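Local coordinates for protein ATP-dependent DNA helicase PIF1 (PDB 7OTJ) that probably unwinds duplex and G-quadruplex DNA in the 5'-3' direction, driven by ATP hydrolysis, to keep nuclear and mitochondrial genomes stable, at residues Ile66-Phe71 with Gly114-Lys119; Asp107-Val112 with Phe168-Ser173. One frame throughout, in Å; residues are numbered along the deposited sequence.

Both contacts lie in the P-loop NTPase-type domain that begins the chain, with centres 10 Å apart, and their segments alternate in sequence: residues 107-112 run on almost directly into helix 114-128, which supplies one side of contact 1. A probable backbone hydrogen bond, Gly114 N to Phe168 O at 2.9 Å, ties the two together, and the His115 and Phe168 rings stack. Contact 1 borders the DNA, where Thr67 and Ser70 each bond a backbone phosphate. Contact 2 borders the nucleotide site: Glu108 belongs to the tetrafluoroaluminate pocket, and the Ile109 side chain lies about 10 Å from both that ion and the bound magnesium.

Contact 1 of 2, residues Ile66-Phe71 with Gly114-Lys119; sequences ITLHSF and GHLLNK. With nucleotides of chain C.
The start of helix 68-72 faces the first turns of helix 114-128 at a separation that only side chains bridge, the nearest CA atoms, those of His69 and Leu116, being 9.1 Å apart. Leu116 bridges the two segments, its CG anti to the backbone N (chi1 -173°) and its methyls directed at the other helix. Leu116 CD2 meets Leu68 CD2 tip to tip at 4.1 Å, and it also approaches His69 NE2 at 3.5 Å, obliquely to the imidazole. Over one face of that ring lies the sugar of DT4 of chain C, whose C2' is 3.6 Å from His69 CG, so His69 is packed between leucine and deoxyribose. The start of helix 68-72 thus forms part of the helicase domain's DNA-binding surface, gripping consecutive phosphates: Thr67 OG1 donates to OP1 of DT5 of chain C at 2.8 Å, and Ser70 OG to OP1 of DT6 of chain C at 2.9 Å. Thr67 OG1 is also the N-cap acceptor for Ser70 N at 2.9 Å, which couples the helix start to phosphate binding. Behind the contact, Leu68 rests on Thr53 of strand 50-54 and on Val112, while Leu117 packs against helix 174-179 through Ala175 and Trp176.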
ATOM      1  N   ILE A  66       7.164  -5.957  -0.457  1.00 44.09           N
ATOM      2  CA  ILE A  66       7.733  -4.694  -0.890  1.00 44.69           C
ATOM      3  C   ILE A  66       7.050  -4.314  -2.194  1.00 43.74           C
ATOM      4  O   ILE A  66       6.342  -5.115  -2.802  1.00 48.41           O
ATOM      5  CB  ILE A  66       9.263  -4.771  -1.066  1.00 52.30           C
ATOM      6  CG1 ILE A  66       9.612  -5.755  -2.186  1.00 44.58           C
ATOM      7  CG2 ILE A  66       9.931  -5.152   0.250  1.00 43.55           C
ATOM      8  CD1 ILE A  66      11.097  -5.943  -2.402  1.00 54.34           C
ATOM      9  N   THR A  67       7.239  -3.070  -2.609  1.00 40.42           N
ATOM     10  CA  THR A  67       6.585  -2.642  -3.834  1.00 44.36           C
ATOM     11  C   THR A  67       7.135  -3.409  -5.034  1.00 50.20           C
ATOM     12  O   THR A  67       8.235  -3.972  -5.004  1.00 48.46           O
ATOM     13  CB  THR A  67       6.738  -1.136  -4.046  1.00 47.52           C
ATOM     14  OG1 THR A  67       8.096  -0.823  -4.388  1.00 41.56           O
ATOM     15  CG2 THR A  67       6.334  -0.384  -2.786  1.00 40.93           C
ATOM     16  N   LEU A  68       6.324  -3.459  -6.090  1.00 43.99           N
ATOM     17  CA  LEU A  68       6.786  -4.046  -7.340  1.00 43.37           C
ATOM     18  C   LEU A  68       8.018  -3.314  -7.858  1.00 49.15           C
ATOM     19  O   LEU A  68       8.990  -3.947  -8.288  1.00 51.74           O
ATOM     20  CB  LEU A  68       5.661  -4.028  -8.379  1.00 39.66           C
ATOM     21  CG  LEU A  68       5.907  -4.742  -9.712  1.00 38.49           C
ATOM     22  CD1 LEU A  68       6.353  -6.177  -9.475  1.00 38.28           C
ATOM     23  CD2 LEU A  68       4.657  -4.706 -10.576  1.00 38.16           C
ATOM     24  N   HIS A  69       7.994  -1.977  -7.829  1.00 48.93           N
ATOM     25  CA  HIS A  69       9.141  -1.206  -8.303  1.00 45.06           C
ATOM     26  C   HIS A  69      10.391  -1.512  -7.486  1.00 50.01           C
ATOM     27  O   HIS A  69      11.480  -1.686  -8.046  1.00 50.15           O
ATOM     28  CB  HIS A  69       8.832   0.289  -8.260  1.00 42.61           C
ATOM     29  CG  HIS A  69       7.756   0.711  -9.211  1.00 46.47           C
ATOM     30  ND1 HIS A  69       6.414   0.561  -8.930  1.00 46.35           N
ATOM     31  CD2 HIS A  69       7.824   1.278 -10.439  1.00 43.13           C
ATOM     32  CE1 HIS A  69       5.702   1.018  -9.944  1.00 46.62           C
ATOM     33  NE2 HIS A  69       6.533   1.455 -10.874  1.00 49.90           N
ATOM     34  N   SER A  70      10.249  -1.596  -6.161  1.00 45.68           N
ATOM     35  CA  SER A  70      11.407  -1.860  -5.315  1.00 47.01           C
ATOM     36  C   SER A  70      11.987  -3.244  -5.586  1.00 53.05           C
ATOM     37  O   SER A  70      13.212  -3.421  -5.580  1.00 50.83           O
ATOM     38  CB  SER A  70      11.018  -1.727  -3.846  1.00 43.66           C
ATOM     39  OG  SER A  70      12.159  -1.627  -3.020  1.00 45.10           O
ATOM     40  N   PHE A  71      11.122  -4.232  -5.842  1.00 42.15           N
ATOM     41  CA  PHE A  71      11.606  -5.579  -6.125  1.00 48.29           C
ATOM     42  C   PHE A  71      12.439  -5.610  -7.395  1.00 51.53           C
ATOM     43  O   PHE A  71      13.442  -6.329  -7.471  1.00 53.57           O
ATOM     44  CB  PHE A  71      10.437  -6.556  -6.256  1.00 46.78           C
ATOM     45  CG  PHE A  71      10.795  -7.823  -6.990  1.00 49.29           C
ATOM     46  CD1 PHE A  71      11.451  -8.858  -6.336  1.00 44.33           C
ATOM     47  CD2 PHE A  71      10.491  -7.977  -8.335  1.00 51.12           C
ATOM     48  CE1 PHE A  71      11.792 -10.017  -7.007  1.00 51.13           C
ATOM     49  CE2 PHE A  71      10.835  -9.144  -9.013  1.00 40.66           C
ATOM     50  CZ  PHE A  71      11.480 -10.160  -8.345  1.00 41.17           C
ATOM     51  N   GLY A 114       0.224  -1.805 -17.413  1.00 56.17           N
ATOM     52  CA  GLY A 114       0.565  -2.852 -18.359  1.00 46.79           C
ATOM     53  C   GLY A 114       1.875  -2.607 -19.078  1.00 51.09           C
ATOM     54  O   GLY A 114       2.551  -3.556 -19.483  1.00 50.15           O
ATOM     55  N   HIS A 115       2.249  -1.342 -19.259  1.00 51.75           N
ATOM     56  CA  HIS A 115       3.552  -1.062 -19.849  1.00 51.09           C
ATOM     57  C   HIS A 115       4.665  -1.414 -18.876  1.00 58.43           C
ATOM     58  O   HIS A 115       5.715  -1.928 -19.282  1.00 55.56           O
ATOM     59  CB  HIS A 115       3.651   0.402 -20.271  1.00 48.14           C
ATOM     60  CG  HIS A 115       2.649   0.795 -21.308  1.00 56.92           C
ATOM     61  ND1 HIS A 115       2.618   0.228 -22.564  1.00 57.89           N
ATOM     62  CD2 HIS A 115       1.641   1.698 -21.276  1.00 64.74           C
ATOM     63  CE1 HIS A 115       1.634   0.768 -23.262  1.00 62.55           C
ATOM     64  NE2 HIS A 115       1.025   1.662 -22.503  1.00 71.58           N
ATOM     65  N   LEU A 116       4.447  -1.171 -17.581  1.00 55.19           N
ATOM     66  CA  LEU A 116       5.425  -1.612 -16.596  1.00 53.92           C
ATOM     67  C   LEU A 116       5.549  -3.127 -16.610  1.00 54.09           C
ATOM     68  O   LEU A 116       6.659  -3.671 -16.546  1.00 52.62           O
ATOM     69  CB  LEU A 116       5.024  -1.128 -15.204  1.00 42.49           C
ATOM     70  CG  LEU A 116       6.056  -1.374 -14.108  1.00 44.67           C
ATOM     71  CD1 LEU A 116       7.213  -0.395 -14.238  1.00 43.36           C
ATOM     72  CD2 LEU A 116       5.410  -1.277 -12.737  1.00 43.06           C
ATOM     73  N   LEU A 117       4.418  -3.824 -16.724  1.00 48.12           N
ATOM     74  CA  LEU A 117       4.431  -5.279 -16.700  1.00 51.77           C
ATOM     75  C   LEU A 117       5.164  -5.852 -17.909  1.00 49.70           C
ATOM     76  O   LEU A 117       5.822  -6.893 -17.801  1.00 45.31           O
ATOM     77  CB  LEU A 117       2.999  -5.803 -16.626  1.00 50.75           C
ATOM     78  CG  LEU A 117       2.890  -7.260 -16.190  1.00 52.26           C
ATOM     79  CD1 LEU A 117       3.336  -7.419 -14.734  1.00 39.06           C
ATOM     80  CD2 LEU A 117       1.480  -7.792 -16.413  1.00 48.79           C
ATOM     81  N   ASN A 118       5.047  -5.194 -19.069  1.00 54.06           N
ATOM     82  CA  ASN A 118       5.763  -5.638 -20.265  1.00 47.78           C
ATOM     83  C   ASN A 118       7.270  -5.467 -20.113  1.00 48.74           C
ATOM     84  O   ASN A 118       8.046  -6.312 -20.577  1.00 56.96           O
ATOM     85  CB  ASN A 118       5.262  -4.874 -21.492  1.00 46.58           C
ATOM     86  CG  ASN A 118       3.935  -5.406 -22.016  1.00 48.53           C
ATOM     87  OD1 ASN A 118       3.580  -6.558 -21.775  1.00 55.02           O
ATOM     88  ND2 ASN A 118       3.205  -4.572 -22.752  1.00 47.98           N
ATOM     89  N   LYS A 119       7.703  -4.384 -19.461  1.00 45.38           N
ATOM     90  CA  LYS A 119       9.122  -4.218 -19.161  1.00 47.76           C
ATOM     91  C   LYS A 119       9.599  -5.294 -18.196  1.00 51.38           C
ATOM     92  O   LYS A 119      10.643  -5.919 -18.409  1.00 52.26           O
ATOM     93  CB  LYS A 119       9.387  -2.828 -18.580  1.00 50.73           C
ATOM     94  CG  LYS A 119       9.092  -1.674 -19.525  1.00 59.44           C
ATOM     95  CD  LYS A 119       9.417  -0.335 -18.881  1.00 48.29           C
ATOM     96  CE  LYS A 119       9.439   0.778 -19.910  1.00 53.65           C
ATOM     97  NZ  LYS A 119       9.812   2.080 -19.297  1.00 66.18           N
TER
ATOM     98  P    DT C   4       3.328   4.625  -3.194  1.00 52.73           P
ATOM     99  OP1  DT C   4       3.347   3.503  -2.224  1.00 44.71           O
ATOM    100  OP2  DT C   4       3.549   6.016  -2.744  1.00 51.47           O
ATOM    101  O5'  DT C   4       4.396   4.261  -4.328  1.00 51.97           O
ATOM    102  C5'  DT C   4       4.409   2.953  -4.868  1.00 45.44           C
ATOM    103  C4'  DT C   4       5.329   2.855  -6.071  1.00 47.83           C
ATOM    104  O4'  DT C   4       4.782   3.605  -7.175  1.00 53.51           O
ATOM    105  C3'  DT C   4       6.714   3.429  -5.863  1.00 43.48           C
ATOM    106  O3'  DT C   4       7.525   2.466  -5.239  1.00 48.86           O
ATOM    107  C2'  DT C   4       7.159   3.698  -7.300  1.00 44.50           C
ATOM    108  C1'  DT C   4       5.844   4.095  -7.980  1.00 51.65           C
ATOM    109  N1   DT C   4       5.678   5.582  -8.166  1.00 54.18           N
ATOM    110  C2   DT C   4       5.720   6.096  -9.437  1.00 52.05           C
ATOM    111  O2   DT C   4       5.880   5.409 -10.426  1.00 64.72           O
ATOM    112  N3   DT C   4       5.564   7.453  -9.515  1.00 59.87           N
ATOM    113  C4   DT C   4       5.377   8.335  -8.471  1.00 60.86           C
ATOM    114  O4   DT C   4       5.250   9.539  -8.648  1.00 62.93           O
ATOM    115  C5   DT C   4       5.341   7.740  -7.159  1.00 62.83           C
ATOM    116  C7   DT C   4       5.138   8.605  -5.949  1.00 53.54           C
ATOM    117  C6   DT C   4       5.490   6.404  -7.065  1.00 60.86           C
ATOM    118  P    DT C   5       8.679   2.899  -4.211  1.00 47.72           P
ATOM    119  OP1  DT C   5       9.188   1.630  -3.633  1.00 49.65           O
ATOM    120  OP2  DT C   5       8.173   3.964  -3.313  1.00 54.68           O
ATOM    121  O5'  DT C   5       9.838   3.464  -5.156  1.00 53.42           O
ATOM    122  C5'  DT C   5      10.596   2.560  -5.955  1.00 51.30           C
ATOM    123  C4'  DT C   5      12.084   2.869  -5.871  1.00 51.85           C
ATOM    124  O4'  DT C   5      12.362   4.091  -6.598  1.00 55.46           O
ATOM    125  C3'  DT C   5      12.627   3.075  -4.460  1.00 51.65           C
ATOM    126  O3'  DT C   5      13.934   2.509  -4.345  1.00 68.44           O
ATOM    127  C2'  DT C   5      12.652   4.599  -4.308  1.00 50.89           C
ATOM    128  C1'  DT C   5      12.893   5.077  -5.734  1.00 48.79           C
ATOM    129  N1   DT C   5      12.223   6.361  -6.053  1.00 50.49           N
ATOM    130  C2   DT C   5      12.970   7.415  -6.530  1.00 56.13           C
ATOM    131  O2   DT C   5      14.172   7.362  -6.702  1.00 61.52           O
ATOM    132  N3   DT C   5      12.252   8.549  -6.801  1.00 58.09           N
ATOM    133  C4   DT C   5      10.888   8.730  -6.649  1.00 57.26           C
ATOM    134  O4   DT C   5      10.332   9.788  -6.920  1.00 58.67           O
ATOM    135  C5   DT C   5      10.165   7.585  -6.151  1.00 57.14           C
ATOM    136  C7   DT C   5       8.679   7.663  -5.946  1.00 50.82           C
ATOM    137  C6   DT C   5      10.861   6.468  -5.885  1.00 52.87           C
ATOM    138  P    DT C   6      14.212   1.286  -3.334  1.00 84.98           P
ATOM    139  OP1  DT C   6      14.210   0.045  -4.134  1.00 78.43           O
ATOM    140  OP2  DT C   6      13.291   1.400  -2.180  1.00 77.83           O
ATOM    141  O5'  DT C   6      15.703   1.552  -2.811  1.00 93.74           O
TER

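Contact 2 of 2, residues Asp107-Val112 with Phe168-Ser173; sequences DEISMV and FFAFES
Ile109 and Val112 converge on Ala170, the CA atoms of Val112 and Ala170 lying 6.1 Å apart. The segment starts at Asp107, at the end of strand 103-107, where OD1 accepts from Glu108 N at 2.7 Å on its anti side, 28° out of the carboxylate plane; OD2 bonds Ser32 of the P-loop. This Asp-Glu pair is consistent with a Walker B motif. Glu108 touches the tetrafluoroaluminate and is also bonded by Gln456. At Ile109, CG1 is anti to the backbone N (chi1 -166°) and comes within 4.2 Å of Ala170 CB, a light apolar touch beside Trp176. Ser110 contributes its carbonyl: a water donates to Ser110 O at 3.1 Å and to Val112 O at 2.9 Å, and accepts from Ala170 N. Val112 ends the walk, its O packing 3.6 Å from Ala170 CB. In the partner segment, Ala170 O is gripped by two donors of one residue, Ser173 N and Ser173 OG, the hydroxyl bond lying in the carbonyl plane at 2.9 Å. Glu172 OE2 accepts from Phe169 N, bracing the same turn. The chemistry is thus mixed: one methyl supplies the direct packing, while the water joins two carbonyls of one loop to an amide of the other, linking the loop that follows strand 103-107 and carries Glu108 to the segment leading into helix 174-179.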
ATOM      1  N   ASP A 107       0.157  -8.312  -5.398  1.00 39.68           N
ATOM      2  CA  ASP A 107      -1.152  -7.954  -4.876  1.00 38.05           C
ATOM      3  C   ASP A 107      -1.532  -6.566  -5.386  1.00 43.33           C
ATOM      4  O   ASP A 107      -0.684  -5.785  -5.828  1.00 44.23           O
ATOM      5  CB  ASP A 107      -1.166  -8.003  -3.342  1.00 35.65           C
ATOM      6  CG  ASP A 107      -2.570  -8.211  -2.758  1.00 42.17           C
ATOM      7  OD1 ASP A 107      -3.570  -8.073  -3.494  1.00 48.23           O
ATOM      8  OD2 ASP A 107      -2.675  -8.518  -1.551  1.00 38.59           O
ATOM      9  N   GLU A 108      -2.832  -6.283  -5.351  1.00 47.43           N
ATOM     10  CA  GLU A 108      -3.391  -5.039  -5.872  1.00 42.69           C
ATOM     11  C   GLU A 108      -2.915  -4.779  -7.301  1.00 44.45           C
ATOM     12  O   GLU A 108      -2.362  -3.730  -7.630  1.00 49.52           O
ATOM     13  CB  GLU A 108      -3.056  -3.867  -4.948  1.00 42.26           C
ATOM     14  CG  GLU A 108      -3.644  -3.998  -3.551  1.00 48.69           C
ATOM     15  CD  GLU A 108      -5.173  -3.935  -3.529  1.00 45.39           C
ATOM     16  OE1 GLU A 108      -5.753  -4.101  -2.435  1.00 43.65           O
ATOM     17  OE2 GLU A 108      -5.796  -3.718  -4.592  1.00 42.46           O
ATOM     18  N   ILE A 109      -3.157  -5.773  -8.157  1.00 41.58           N
ATOM     19  CA  ILE A 109      -2.702  -5.724  -9.536  1.00 41.14           C
ATOM     20  C   ILE A 109      -3.375  -4.607 -10.323  1.00 46.56           C
ATOM     21  O   ILE A 109      -2.860  -4.200 -11.375  1.00 43.76           O
ATOM     22  CB  ILE A 109      -2.956  -7.101 -10.183  1.00 42.29           C
ATOM     23  CG1 ILE A 109      -2.205  -7.243 -11.510  1.00 40.00           C
ATOM     24  CG2 ILE A 109      -4.445  -7.334 -10.351  1.00 43.54           C
ATOM     25  CD1 ILE A 109      -0.711  -7.263 -11.358  1.00 36.60           C
ATOM     26  N   SER A 110      -4.498  -4.072  -9.824  1.00 44.11           N
ATOM     27  CA  SER A 110      -5.256  -3.097 -10.605  1.00 38.25           C
ATOM     28  C   SER A 110      -4.453  -1.832 -10.861  1.00 37.75           C
ATOM     29  O   SER A 110      -4.589  -1.219 -11.925  1.00 40.99           O
ATOM     30  CB  SER A 110      -6.579  -2.756  -9.908  1.00 43.05           C
ATOM     31  OG  SER A 110      -6.391  -1.936  -8.766  1.00 44.17           O
ATOM     32  N   MET A 111      -3.575  -1.464  -9.932  1.00 37.93           N
ATOM     33  CA  MET A 111      -2.775  -0.251 -10.036  1.00 42.52           C
ATOM     34  C   MET A 111      -1.435  -0.485 -10.728  1.00 49.26           C
ATOM     35  O   MET A 111      -0.613   0.434 -10.780  1.00 49.88           O
ATOM     36  CB  MET A 111      -2.545   0.364  -8.645  1.00 39.11           C
ATOM     37  CG  MET A 111      -3.734   1.180  -8.119  1.00 45.33           C
ATOM     38  SD  MET A 111      -3.538   1.957  -6.487  1.00 49.89           S
ATOM     39  CE  MET A 111      -3.623   0.540  -5.409  1.00 40.17           C
ATOM     40  N   VAL A 112      -1.187  -1.692 -11.239  1.00 48.04           N
ATOM     41  CA  VAL A 112       0.035  -1.978 -11.983  1.00 42.97           C
ATOM     42  C   VAL A 112      -0.195  -1.672 -13.456  1.00 43.52           C
ATOM     43  O   VAL A 112      -1.125  -2.205 -14.072  1.00 49.15           O
ATOM     44  CB  VAL A 112       0.480  -3.434 -11.790  1.00 42.00           C
ATOM     45  CG1 VAL A 112       1.749  -3.686 -12.590  1.00 42.59           C
ATOM     46  CG2 VAL A 112       0.699  -3.729 -10.318  1.00 39.28           C
ATOM     47  N   PHE A 168      -3.340   2.070 -19.413  1.00 61.78           N
ATOM     48  CA  PHE A 168      -3.049   0.761 -19.989  1.00 61.64           C
ATOM     49  C   PHE A 168      -3.139  -0.272 -18.868  1.00 51.64           C
ATOM     50  O   PHE A 168      -2.203  -0.423 -18.078  1.00 46.38           O
ATOM     51  CB  PHE A 168      -1.679   0.764 -20.658  1.00 63.97           C
ATOM     52  CG  PHE A 168      -1.447  -0.400 -21.564  1.00 54.74           C
ATOM     53  CD1 PHE A 168      -2.273  -0.621 -22.655  1.00 57.08           C
ATOM     54  CD2 PHE A 168      -0.392  -1.270 -21.340  1.00 64.69           C
ATOM     55  CE1 PHE A 168      -2.059  -1.698 -23.498  1.00 58.56           C
ATOM     56  CE2 PHE A 168      -0.171  -2.344 -22.181  1.00 51.16           C
ATOM     57  CZ  PHE A 168      -1.004  -2.557 -23.259  1.00 52.44           C
ATOM     58  N   PHE A 169      -4.285  -0.944 -18.765  1.00 47.64           N
ATOM     59  CA  PHE A 169      -4.484  -1.891 -17.676  1.00 51.01           C
ATOM     60  C   PHE A 169      -3.559  -3.101 -17.820  1.00 48.39           C
ATOM     61  O   PHE A 169      -3.062  -3.420 -18.906  1.00 48.94           O
ATOM     62  CB  PHE A 169      -5.944  -2.349 -17.620  1.00 49.48           C
ATOM     63  CG  PHE A 169      -6.896  -1.293 -17.137  1.00 46.96           C
ATOM     64  CD1 PHE A 169      -7.562  -0.478 -18.038  1.00 48.98           C
ATOM     65  CD2 PHE A 169      -7.128  -1.114 -15.780  1.00 54.32           C
ATOM     66  CE1 PHE A 169      -8.443   0.500 -17.596  1.00 61.29           C
ATOM     67  CE2 PHE A 169      -8.011  -0.134 -15.335  1.00 47.31           C
ATOM     68  CZ  PHE A 169      -8.665   0.670 -16.243  1.00 46.80           C
ATOM     69  N   ALA A 170      -3.366  -3.805 -16.702  1.00 44.77           N
ATOM     70  CA  ALA A 170      -2.440  -4.932 -16.700  1.00 44.69           C
ATOM     71  C   ALA A 170      -2.928  -6.048 -17.613  1.00 47.48           C
ATOM     72  O   ALA A 170      -2.119  -6.690 -18.295  1.00 41.90           O
ATOM     73  CB  ALA A 170      -2.249  -5.454 -15.277  1.00 39.37           C
ATOM     74  N   PHE A 171      -4.244  -6.286 -17.648  1.00 41.66           N
ATOM     75  CA  PHE A 171      -4.809  -7.363 -18.452  1.00 42.47           C
ATOM     76  C   PHE A 171      -4.731  -7.108 -19.951  1.00 48.36           C
ATOM     77  O   PHE A 171      -5.103  -7.992 -20.729  1.00 55.01           O
ATOM     78  CB  PHE A 171      -6.263  -7.633 -18.051  1.00 42.83           C
ATOM     79  CG  PHE A 171      -7.167  -6.423 -18.115  1.00 46.45           C
ATOM     80  CD1 PHE A 171      -7.698  -5.992 -19.322  1.00 48.14           C
ATOM     81  CD2 PHE A 171      -7.522  -5.750 -16.956  1.00 46.80           C
ATOM     82  CE1 PHE A 171      -8.548  -4.890 -19.371  1.00 57.66           C
ATOM     83  CE2 PHE A 171      -8.370  -4.659 -16.999  1.00 52.82           C
ATOM     84  CZ  PHE A 171      -8.884  -4.227 -18.206  1.00 50.11           C
ATOM     85  N   GLU A 172      -4.282  -5.928 -20.373  1.00 45.81           N
ATOM     86  CA  GLU A 172      -4.109  -5.637 -21.788  1.00 46.85           C
ATOM     87  C   GLU A 172      -2.700  -5.929 -22.277  1.00 47.09           C
ATOM     88  O   GLU A 172      -2.490  -6.039 -23.489  1.00 51.67           O
ATOM     89  CB  GLU A 172      -4.428  -4.168 -22.082  1.00 47.92           C
ATOM     90  CG  GLU A 172      -5.711  -3.640 -21.463  1.00 54.49           C
ATOM     91  CD  GLU A 172      -5.921  -2.167 -21.766  1.00 52.34           C
ATOM     92  OE1 GLU A 172      -6.136  -1.830 -22.948  1.00 59.94           O
ATOM     93  OE2 GLU A 172      -5.845  -1.346 -20.828  1.00 50.32           O
ATOM     94  N   SER A 173      -1.729  -5.986 -21.368  1.00 45.66           N
ATOM     95  CA  SER A 173      -0.342  -6.158 -21.767  1.00 49.38           C
ATOM     96  C   SER A 173      -0.128  -7.500 -22.456  1.00 53.95           C
ATOM     97  O   SER A 173      -0.786  -8.501 -22.150  1.00 53.01           O
ATOM     98  CB  SER A 173       0.583  -6.038 -20.555  1.00 46.51           C
ATOM     99  OG  SER A 173       0.434  -7.130 -19.668  1.00 46.72           O
TER
HETATM  100  O   HOH W   1      -3.969  -2.803 -14.512  1.00 44.55           O